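Local coordinates for protein PpBBE-like 1 D396N (Physcomitrella patens subsp. patens, PDB 6EO5) that oxidises cellobiose as an FAD-dependent oxidase of the berberine bridge enzyme-like family, with a bicovalently attached flavin, at residues T13-L18 and T25-T30; L125-W130 and Q320-P325; K191-A196 and K454-Q459; N353-G358 and T409-R414. All blocks are in the same frame, centred on the assembly; numbering follows the deposited sequence.

How the contacts relate
From the N terminus, contact 1 closes first: after helix 14-21 the chain turns back within a few residues, and the end of edge strand 24-26 packs on that helix. Contact 2 opens later, on helix 122-133, and reaches 190 residues ahead to the loop before strand 331-338, joining the FAD-binding part to the part built on the seven-stranded antiparallel sheet. Contact 3 opens inside that loop, at 191-196, and closes beyond it at 454-459, so contacts 2 and 3 cross; it brings the C-terminal helix 446-456 back to helix 191-200. Contact 4 is nested within contact 3 and pairs two helices beside the seven-stranded sheet. None of the four touches another.

Contact 1: T13-L18 and T25-T30; sequences TLKQCL and TAFPGT
The first helix of the chain, 14-21, packs through Leu14, Lys15 and Leu18 onto Phe27, the residue that follows edge strand 24-26 of the small mixed sheet. The Phe27 ring carries most of the contact. Lys15 runs over one face, with CG 3.4 Å from the ring centroid and only 13° off the normal, a CH-pi contact. Its chain stays extended beyond CG and slides past the phenylalanine in the opposite direction, which brings Lys15 CE within 3.9 Å of Phe27 CG. Phe27 holds CG anti to its carbonyl carbon (chi1 -86°), and this sends the ring out from the strand end to the helix. There the two leucines meet its far end obliquely, Leu14 CD2 lying 4.1 Å from Phe27 CE2 and Leu18 CD1 4.0 Å from Phe27 CZ. Thr25 OG1 lies at the ring edge, in plane. Replacing Phe27 by an alanine would probably open a gap between helix and strand end and leave the Lys15 methylenes without the ring face they lie on. Ala50 of strand 50-53 touches both Leu14 and Phe27, and the Cys17-Cys66 disulfide joins the helix to helix 57-70. The helix begins with a capping box: Thr13 N donates to Gln16 OE1 at 3.2 Å, and Gln16 N returns a weak bond to Thr13 OG1. Beyond Phe27 the chain makes a type II turn with Gly29 in its third position, ending at Thr30, the N-cap of helix 31-36. The arrangement is that of an N-terminal helix packed beside the small mixed sheet of the FAD-binding part through an aromatic residue at the end of its outermost strand.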
# COMPACT_ATOMS: atom_id res chain seq x y z
N THR A 13 -5.34 -14.46 33.28
CA THR A 13 -5.67 -14.67 31.88
C THR A 13 -5.60 -13.36 31.09
O THR A 13 -5.40 -12.27 31.64
CB THR A 13 -7.06 -15.29 31.75
OG1 THR A 13 -8.04 -14.43 32.34
CG2 THR A 13 -7.10 -16.65 32.44
N LEU A 14 -5.77 -13.49 29.77
CA LEU A 14 -5.73 -12.31 28.91
C LEU A 14 -6.96 -11.44 29.11
O LEU A 14 -6.85 -10.21 29.10
CB LEU A 14 -5.59 -12.74 27.45
CG LEU A 14 -5.28 -11.67 26.40
CD1 LEU A 14 -3.89 -11.03 26.59
CD2 LEU A 14 -5.40 -12.26 25.02
N LYS A 15 -8.14 -12.05 29.27
CA LYS A 15 -9.34 -11.28 29.60
C LYS A 15 -9.11 -10.42 30.83
O LYS A 15 -9.39 -9.22 30.84
CB LYS A 15 -10.55 -12.20 29.83
CG LYS A 15 -11.09 -12.89 28.60
CD LYS A 15 -12.40 -13.63 28.86
CE LYS A 15 -12.64 -14.70 27.80
NZ LYS A 15 -13.99 -15.34 27.87
N GLN A 16 -8.59 -11.04 31.89
CA GLN A 16 -8.35 -10.30 33.12
C GLN A 16 -7.34 -9.18 32.91
O GLN A 16 -7.56 -8.03 33.32
CB GLN A 16 -7.88 -11.26 34.21
CG GLN A 16 -8.89 -12.33 34.53
CD GLN A 16 -8.40 -13.28 35.60
OE1 GLN A 16 -7.19 -13.51 35.74
NE2 GLN A 16 -9.34 -13.83 36.37
N CYS A 17 -6.23 -9.49 32.24
CA CYS A 17 -5.18 -8.50 32.06
C CYS A 17 -5.68 -7.30 31.26
O CYS A 17 -5.58 -6.15 31.71
CB CYS A 17 -3.96 -9.13 31.39
SG CYS A 17 -2.51 -8.06 31.45
N LEU A 18 -6.24 -7.55 30.07
CA LEU A 18 -6.70 -6.44 29.23
C LEU A 18 -7.83 -5.66 29.90
O LEU A 18 -7.96 -4.45 29.67
CB LEU A 18 -7.17 -6.96 27.87
CG LEU A 18 -6.14 -7.66 26.97
CD1 LEU A 18 -6.87 -8.45 25.91
CD2 LEU A 18 -5.18 -6.66 26.35
N THR A 25 -12.98 -5.12 23.96
CA THR A 25 -12.37 -6.36 23.50
C THR A 25 -13.43 -7.25 22.87
O THR A 25 -14.63 -7.02 22.99
CB THR A 25 -11.68 -7.14 24.63
OG1 THR A 25 -12.64 -7.55 25.60
CG2 THR A 25 -10.58 -6.30 25.28
N ALA A 26 -12.96 -8.28 22.17
CA ALA A 26 -13.82 -9.34 21.66
C ALA A 26 -13.03 -10.64 21.72
O ALA A 26 -11.86 -10.68 21.33
CB ALA A 26 -14.28 -9.06 20.22
N PHE A 27 -13.67 -11.70 22.23
CA PHE A 27 -12.97 -12.95 22.49
C PHE A 27 -13.64 -14.10 21.76
O PHE A 27 -14.84 -14.04 21.46
CB PHE A 27 -12.91 -13.23 24.00
CG PHE A 27 -11.75 -12.58 24.69
CD1 PHE A 27 -11.83 -11.26 25.12
CD2 PHE A 27 -10.56 -13.27 24.89
CE1 PHE A 27 -10.75 -10.65 25.75
CE2 PHE A 27 -9.48 -12.66 25.53
CZ PHE A 27 -9.57 -11.35 25.95
N PRO A 28 -12.89 -15.16 21.44
CA PRO A 28 -13.42 -16.22 20.57
C PRO A 28 -14.74 -16.77 21.09
O PRO A 28 -14.95 -16.92 22.29
CB PRO A 28 -12.33 -17.29 20.60
CG PRO A 28 -11.08 -16.52 20.89
CD PRO A 28 -11.48 -15.41 21.81
N GLY A 29 -15.65 -17.04 20.16
CA GLY A 29 -16.94 -17.56 20.50
C GLY A 29 -18.03 -16.53 20.59
O GLY A 29 -19.21 -16.90 20.63
N THR A 30 -17.69 -15.24 20.60
CA THR A 30 -18.67 -14.17 20.61
C THR A 30 -18.92 -13.63 19.20
O THR A 30 -18.16 -13.88 18.26
CB THR A 30 -18.22 -13.04 21.52
OG1 THR A 30 -17.21 -12.28 20.86
CG2 THR A 30 -17.66 -13.59 22.82

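Contact 2: L125-W130 and Q320-P325; sequences LYLALW and QLNNVP
Asn323 N donates to Gln320 O at 2.8 Å, the bond of the 3-10 turn that presents Leu321 and Asn322 to Leu127 of helix 122-133. Between the two segments the contact itself is made by van der Waals packing. Leu127 sends its CD2 methyl forward, the chi1 of -162° placing CG opposite the backbone N and beside the carbonyl carbon. That methyl meets the Asn322 amide at right angles to the run of its side chain and lies off the amide plane, 3.5 Å from Asn322 ND2 and 3.7 Å from Asn322 OD1. The same CD2 reaches Leu321 CB at 4.3 Å, so one methyl serves both neighbours, the buried leucine and the exposed asparagine. The pairing joins the FAD-binding part of this VAO-type flavoenzyme to the loop that leads into strand 331-338 of the large antiparallel sheet, with the side chain of Leu321 about 13 Å from the flavin dinucleotide. Helix 302-308 packs alongside: its Ile303 touches Leu321 and Trp130, while Ile306 meets Tyr126. Tyr126 starts toward the loop, but its ring turns away, and its hydroxyl is hydrogen-bonded to Gly140 O.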
# COMPACT_ATOMS: atom_id res chain seq x y z
N LEU A 125 -9.66 10.16 5.05
CA LEU A 125 -8.52 11.05 5.18
C LEU A 125 -8.47 12.07 4.05
O LEU A 125 -8.12 13.24 4.27
CB LEU A 125 -7.22 10.24 5.26
CG LEU A 125 -5.94 11.06 5.40
CD1 LEU A 125 -6.02 12.00 6.59
CD2 LEU A 125 -4.71 10.15 5.51
N TYR A 126 -8.82 11.66 2.82
CA TYR A 126 -8.85 12.60 1.71
C TYR A 126 -9.88 13.69 1.94
O TYR A 126 -9.64 14.87 1.64
CB TYR A 126 -9.16 11.88 0.39
CG TYR A 126 -8.02 11.14 -0.26
CD1 TYR A 126 -6.84 11.79 -0.61
CD2 TYR A 126 -8.14 9.78 -0.57
CE1 TYR A 126 -5.81 11.09 -1.23
CE2 TYR A 126 -7.13 9.09 -1.18
CZ TYR A 126 -5.96 9.74 -1.50
OH TYR A 126 -4.96 9.02 -2.11
N LEU A 127 -11.06 13.30 2.44
CA LEU A 127 -12.13 14.25 2.71
C LEU A 127 -11.71 15.26 3.77
O LEU A 127 -11.91 16.47 3.60
CB LEU A 127 -13.38 13.49 3.13
CG LEU A 127 -14.70 14.24 3.05
CD1 LEU A 127 -14.74 15.09 1.78
CD2 LEU A 127 -15.86 13.26 3.07
N ALA A 128 -11.12 14.78 4.86
CA ALA A 128 -10.68 15.68 5.93
C ALA A 128 -9.65 16.67 5.41
O ALA A 128 -9.71 17.87 5.74
CB ALA A 128 -10.12 14.88 7.10
N LEU A 129 -8.68 16.20 4.62
CA LEU A 129 -7.62 17.08 4.13
C LEU A 129 -8.13 18.06 3.08
O LEU A 129 -7.61 19.18 2.96
CB LEU A 129 -6.46 16.25 3.57
CG LEU A 129 -5.54 15.58 4.60
CD1 LEU A 129 -4.63 14.56 3.91
CD2 LEU A 129 -4.71 16.62 5.33
N TRP A 130 -9.13 17.66 2.29
CA TRP A 130 -9.71 18.55 1.30
C TRP A 130 -10.52 19.66 1.97
O TRP A 130 -10.32 20.85 1.70
CB TRP A 130 -10.58 17.74 0.34
CG TRP A 130 -11.28 18.55 -0.69
CD1 TRP A 130 -12.63 18.75 -0.79
CD2 TRP A 130 -10.69 19.26 -1.79
NE1 TRP A 130 -12.90 19.54 -1.87
CE2 TRP A 130 -11.73 19.87 -2.51
CE3 TRP A 130 -9.37 19.44 -2.23
CZ2 TRP A 130 -11.51 20.65 -3.65
CZ3 TRP A 130 -9.15 20.22 -3.37
CH2 TRP A 130 -10.22 20.82 -4.06
N GLN A 320 -19.54 10.55 0.33
CA GLN A 320 -19.47 9.11 0.10
C GLN A 320 -18.14 8.55 0.60
O GLN A 320 -18.10 7.42 1.10
CB GLN A 320 -19.66 8.81 -1.39
CG GLN A 320 -19.48 7.38 -1.77
CD GLN A 320 -20.59 6.51 -1.24
OE1 GLN A 320 -21.68 6.45 -1.81
NE2 GLN A 320 -20.33 5.82 -0.14
N LEU A 321 -17.07 9.35 0.52
CA LEU A 321 -15.75 8.89 0.92
C LEU A 321 -15.67 8.52 2.40
O LEU A 321 -14.67 7.93 2.81
CB LEU A 321 -14.71 9.97 0.59
CG LEU A 321 -14.51 10.30 -0.89
CD1 LEU A 321 -13.47 11.38 -1.07
CD2 LEU A 321 -14.11 9.07 -1.67
N ASN A 322 -16.69 8.85 3.20
CA ASN A 322 -16.78 8.42 4.60
C ASN A 322 -17.40 7.04 4.75
O ASN A 322 -17.25 6.42 5.81
CB ASN A 322 -17.62 9.39 5.43
CG ASN A 322 -16.95 10.74 5.65
OD1 ASN A 322 -15.74 10.83 5.87
ND2 ASN A 322 -17.75 11.79 5.60
N ASN A 323 -18.11 6.56 3.73
CA ASN A 323 -18.90 5.33 3.82
C ASN A 323 -18.67 4.45 2.61
O ASN A 323 -19.62 3.92 2.03
CB ASN A 323 -20.39 5.64 3.94
CG ASN A 323 -20.72 6.42 5.18
OD1 ASN A 323 -20.79 5.87 6.28
ND2 ASN A 323 -20.93 7.73 5.03
N VAL A 324 -17.42 4.28 2.19
CA VAL A 324 -17.17 3.37 1.08
C VAL A 324 -17.27 1.95 1.60
O VAL A 324 -16.61 1.59 2.58
CB VAL A 324 -15.80 3.63 0.43
CG1 VAL A 324 -15.62 2.75 -0.80
CG2 VAL A 324 -15.68 5.12 0.06
N PRO A 325 -18.13 1.13 1.01
CA PRO A 325 -18.33 -0.25 1.50
C PRO A 325 -17.04 -1.05 1.47
O PRO A 325 -16.34 -1.09 0.46
CB PRO A 325 -19.37 -0.83 0.53
CG PRO A 325 -20.02 0.37 -0.11
CD PRO A 325 -19.01 1.47 -0.13

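Contact 3: K191-A196 and K454-Q459; sequences KDLYFA and KKWDPQ
The first turns of helix 191-200 face the last turn of helix 446-456 with Leu193 CA and Trp456 CA 8.2 Å apart, just before the chain leaves helical geometry at Asp457. Asp192 OD2 is the shared polar atom. Lys455 NZ reaches it at 3.1 Å in a salt bridge, and Trp456 NE1 donates to it at 3.0 Å with a nearly straight N-H (162°). The two donors come from opposite faces of the carboxylate, each well out of its plane, whereas the oxygen itself lies close to the plane of the indole, at its edge. Asp192 tucks CG between its backbone N and carbonyl carbon (chi1 51°), a position in which OD1 also takes a weak bond from Leu193 N. The extended chain of Lys455 runs out to the same oxygen. The contact returns the C-terminal berberine-type segment to helix 191-200, which follows strand 182-186; Val183 of that strand touches both Leu193 and Trp456. Leu193 completes the packing by setting CD2 almost straight above the six-membered ring of Trp456, 4.0 Å from its centroid and 6° off the normal, a CH-pi contact. An alanine in place of Asp192 would probably leave the Lys455 ammonium and the indole N-H without their common acceptor, the lysine then being free to swing away. The Trp456 side chain also comes within about 4 Å of a bound N-acetylglucosamine.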
# COMPACT_ATOMS: atom_id res chain seq x y z
N LYS A 191 16.69 8.94 14.87
CA LYS A 191 16.81 8.86 13.41
C LYS A 191 16.78 7.43 12.89
O LYS A 191 16.31 7.18 11.77
CB LYS A 191 18.11 9.54 12.96
CG LYS A 191 18.31 10.94 13.52
CD LYS A 191 19.57 11.60 12.96
CE LYS A 191 19.81 12.95 13.63
NZ LYS A 191 20.92 13.72 12.99
N ASP A 192 17.29 6.47 13.67
CA ASP A 192 17.33 5.07 13.23
C ASP A 192 15.92 4.51 13.09
O ASP A 192 15.56 3.93 12.06
CB ASP A 192 18.17 4.23 14.20
CG ASP A 192 17.76 4.41 15.68
OD1 ASP A 192 17.29 5.50 16.06
OD2 ASP A 192 17.92 3.45 16.46
N LEU A 193 15.10 4.68 14.13
CA LEU A 193 13.70 4.28 14.06
C LEU A 193 12.98 5.02 12.94
O LEU A 193 12.10 4.46 12.27
CB LEU A 193 13.04 4.53 15.41
CG LEU A 193 11.65 3.97 15.63
CD1 LEU A 193 11.66 2.48 15.45
CD2 LEU A 193 11.20 4.32 17.03
N TYR A 194 13.34 6.29 12.72
CA TYR A 194 12.69 7.07 11.68
C TYR A 194 13.04 6.53 10.30
O TYR A 194 12.18 6.47 9.41
CB TYR A 194 13.09 8.55 11.83
CG TYR A 194 12.44 9.50 10.84
CD1 TYR A 194 11.05 9.62 10.74
CD2 TYR A 194 13.23 10.31 10.02
CE1 TYR A 194 10.47 10.51 9.84
CE2 TYR A 194 12.66 11.20 9.12
CZ TYR A 194 11.28 11.29 9.03
OH TYR A 194 10.74 12.16 8.12
N PHE A 195 14.29 6.12 10.10
CA PHE A 195 14.68 5.44 8.86
C PHE A 195 13.87 4.16 8.65
O PHE A 195 13.35 3.90 7.56
CB PHE A 195 16.17 5.15 8.91
CG PHE A 195 16.68 4.33 7.77
CD1 PHE A 195 16.61 2.94 7.80
CD2 PHE A 195 17.30 4.94 6.70
CE1 PHE A 195 17.10 2.18 6.77
CE2 PHE A 195 17.80 4.18 5.65
CZ PHE A 195 17.70 2.80 5.69
N ALA A 196 13.74 3.34 9.70
CA ALA A 196 13.12 2.03 9.55
C ALA A 196 11.64 2.14 9.17
O ALA A 196 11.15 1.34 8.36
CB ALA A 196 13.28 1.22 10.84
N LYS A 454 17.18 -5.23 16.54
CA LYS A 454 17.86 -5.68 17.76
C LYS A 454 17.75 -4.63 18.86
O LYS A 454 17.48 -4.95 20.02
CB LYS A 454 19.33 -5.98 17.47
CG LYS A 454 19.54 -7.17 16.54
CD LYS A 454 21.00 -7.29 16.09
CE LYS A 454 21.60 -8.65 16.46
NZ LYS A 454 22.59 -9.12 15.45
N LYS A 455 17.92 -3.37 18.48
CA LYS A 455 17.90 -2.28 19.45
C LYS A 455 16.51 -2.07 20.04
O LYS A 455 16.38 -1.84 21.24
CB LYS A 455 18.41 -1.01 18.78
CG LYS A 455 18.19 0.26 19.56
CD LYS A 455 18.94 1.40 18.91
CE LYS A 455 18.62 2.73 19.55
NZ LYS A 455 19.57 3.76 19.07
N TRP A 456 15.46 -2.16 19.22
CA TRP A 456 14.15 -1.70 19.66
C TRP A 456 13.19 -2.82 20.06
O TRP A 456 12.13 -2.52 20.60
CB TRP A 456 13.50 -0.84 18.57
CG TRP A 456 14.13 0.51 18.42
CD1 TRP A 456 15.08 0.88 17.52
CD2 TRP A 456 13.87 1.68 19.22
NE1 TRP A 456 15.43 2.20 17.69
CE2 TRP A 456 14.69 2.71 18.73
CE3 TRP A 456 13.01 1.95 20.29
CZ2 TRP A 456 14.69 4.00 19.27
CZ3 TRP A 456 13.00 3.22 20.84
CH2 TRP A 456 13.84 4.23 20.33
N ASP A 457 13.53 -4.08 19.80
CA ASP A 457 12.69 -5.20 20.22
C ASP A 457 13.56 -6.45 20.33
O ASP A 457 13.42 -7.41 19.56
CB ASP A 457 11.53 -5.41 19.23
CG ASP A 457 10.58 -6.54 19.64
OD1 ASP A 457 10.61 -6.99 20.81
OD2 ASP A 457 9.79 -6.98 18.77
N PRO A 458 14.49 -6.46 21.29
CA PRO A 458 15.43 -7.59 21.38
C PRO A 458 14.75 -8.92 21.69
O PRO A 458 15.28 -9.97 21.31
CB PRO A 458 16.39 -7.16 22.50
CG PRO A 458 16.18 -5.70 22.68
CD PRO A 458 14.73 -5.47 22.35
N GLN A 459 13.60 -8.88 22.35
CA GLN A 459 12.81 -10.07 22.65
C GLN A 459 11.90 -10.50 21.51
O GLN A 459 11.17 -11.49 21.68
CB GLN A 459 11.94 -9.86 23.90
CG GLN A 459 12.64 -9.24 25.09
CD GLN A 459 13.99 -9.87 25.35
OE1 GLN A 459 14.14 -11.10 25.31
NE2 GLN A 459 14.99 -9.02 25.60

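Contact 4: N353-G358 and T409-R414; sequences NAMNTG and TSYITR
Tyr411 reaches across from helix 405-420 to the end of helix 345-355, its ring lying between the turn at 355-358 and its own helix. With CG opposite the backbone N (chi1 163°), the ring points at the last carbonyls of the neighbouring helix. Its hydroxyl donates to Met355 O at 2.6 Å, in the carbonyl plane and on a lone pair. Gly358 CA stands over one ring face, 4.0 Å from the centroid and 29° off the normal, a CH-pi contact. The edge is met by Thr357 OG1, in plane and 3.6 Å from Tyr411 CE1; the two side chains pass at a slant. That hydroxyl is itself fixed by donating to Ala354 O at 2.8 Å, an oxygen that also accepts from Thr357 N. Met355 lies beside the tyrosine and points the same way, with its CG 3.8 Å from Tyr411 OH. The type I turn from Met355 to Gly358 thus meets the ring at its hydroxyl, along one edge and over one face. Phe363 of strand 361-367 touches both Met355 and Tyr411, and Pro261 meets the same pair. The arrangement is one of two neighbouring helices layered on a large antiparallel sheet, as in the substrate-binding part of VAO-family flavoenzymes.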
# COMPACT_ATOMS: atom_id res chain seq x y z
N ASN A 353 1.89 -14.16 -22.97
CA ASN A 353 1.61 -15.58 -23.16
C ASN A 353 1.38 -16.26 -21.82
O ASN A 353 0.42 -17.03 -21.66
CB ASN A 353 2.74 -16.25 -23.93
CG ASN A 353 2.82 -15.78 -25.37
OD1 ASN A 353 1.86 -15.21 -25.90
ND2 ASN A 353 3.96 -16.02 -26.00
N ALA A 354 2.25 -15.98 -20.84
CA ALA A 354 2.06 -16.52 -19.49
C ALA A 354 0.73 -16.08 -18.90
O ALA A 354 0.01 -16.89 -18.30
CB ALA A 354 3.21 -16.09 -18.59
N MET A 355 0.38 -14.80 -19.05
CA MET A 355 -0.93 -14.35 -18.57
C MET A 355 -2.06 -15.13 -19.23
O MET A 355 -3.03 -15.51 -18.57
CB MET A 355 -1.10 -12.84 -18.81
CG MET A 355 -2.49 -12.32 -18.46
SD MET A 355 -2.80 -10.57 -18.75
CE MET A 355 -2.95 -10.55 -20.54
N ASN A 356 -1.95 -15.40 -20.53
CA ASN A 356 -3.07 -16.04 -21.20
C ASN A 356 -3.16 -17.55 -20.95
O ASN A 356 -4.05 -18.20 -21.50
CB ASN A 356 -3.02 -15.76 -22.71
CG ASN A 356 -3.29 -14.27 -23.05
OD1 ASN A 356 -4.04 -13.56 -22.36
ND2 ASN A 356 -2.67 -13.81 -24.13
N THR A 357 -2.30 -18.14 -20.11
CA THR A 357 -2.49 -19.53 -19.73
C THR A 357 -3.49 -19.70 -18.61
O THR A 357 -3.63 -20.82 -18.11
CB THR A 357 -1.18 -20.18 -19.31
OG1 THR A 357 -0.71 -19.55 -18.12
CG2 THR A 357 -0.13 -20.07 -20.39
N GLY A 358 -4.18 -18.65 -18.20
CA GLY A 358 -5.08 -18.73 -17.07
C GLY A 358 -6.21 -17.73 -17.14
O GLY A 358 -6.47 -17.16 -18.20
N THR A 409 -2.82 -20.28 -7.53
CA THR A 409 -1.55 -19.96 -6.90
C THR A 409 -0.38 -20.36 -7.78
O THR A 409 0.61 -19.63 -7.88
CB THR A 409 -1.46 -20.64 -5.53
OG1 THR A 409 -2.50 -20.15 -4.68
CG2 THR A 409 -0.13 -20.36 -4.87
N SER A 410 -0.48 -21.53 -8.42
CA SER A 410 0.56 -21.95 -9.35
C SER A 410 0.60 -21.06 -10.58
O SER A 410 1.68 -20.74 -11.08
CB SER A 410 0.32 -23.40 -9.76
OG SER A 410 0.84 -24.25 -8.76
N TYR A 411 -0.57 -20.65 -11.06
CA TYR A 411 -0.64 -19.78 -12.23
C TYR A 411 0.10 -18.47 -11.99
O TYR A 411 0.95 -18.07 -12.79
CB TYR A 411 -2.10 -19.54 -12.58
CG TYR A 411 -2.35 -18.37 -13.49
CD1 TYR A 411 -1.95 -18.39 -14.82
CD2 TYR A 411 -3.04 -17.25 -13.03
CE1 TYR A 411 -2.20 -17.33 -15.66
CE2 TYR A 411 -3.30 -16.18 -13.86
CZ TYR A 411 -2.87 -16.22 -15.17
OH TYR A 411 -3.12 -15.16 -16.00
N ILE A 412 -0.17 -17.80 -10.87
CA ILE A 412 0.43 -16.50 -10.65
C ILE A 412 1.91 -16.62 -10.27
O ILE A 412 2.68 -15.66 -10.47
CB ILE A 412 -0.37 -15.69 -9.60
CG1 ILE A 412 -0.15 -14.20 -9.82
CG2 ILE A 412 0.01 -16.10 -8.19
CD1 ILE A 412 -0.94 -13.62 -10.98
N THR A 413 2.33 -17.77 -9.76
CA THR A 413 3.74 -17.97 -9.46
C THR A 413 4.54 -18.32 -10.71
O THR A 413 5.68 -17.86 -10.87
CB THR A 413 3.89 -19.06 -8.39
OG1 THR A 413 3.28 -18.59 -7.18
CG2 THR A 413 5.35 -19.39 -8.15
N ARG A 414 3.97 -19.13 -11.61
CA ARG A 414 4.56 -19.30 -12.93
C ARG A 414 4.75 -17.95 -13.61
O ARG A 414 5.81 -17.67 -14.18
CB ARG A 414 3.67 -20.19 -13.79
CG ARG A 414 3.74 -21.65 -13.52
CD ARG A 414 2.88 -22.37 -14.54
NE ARG A 414 1.44 -22.30 -14.25
CZ ARG A 414 0.74 -23.31 -13.74
NH1 ARG A 414 1.35 -24.48 -13.47
NH2 ARG A 414 -0.58 -23.16 -13.50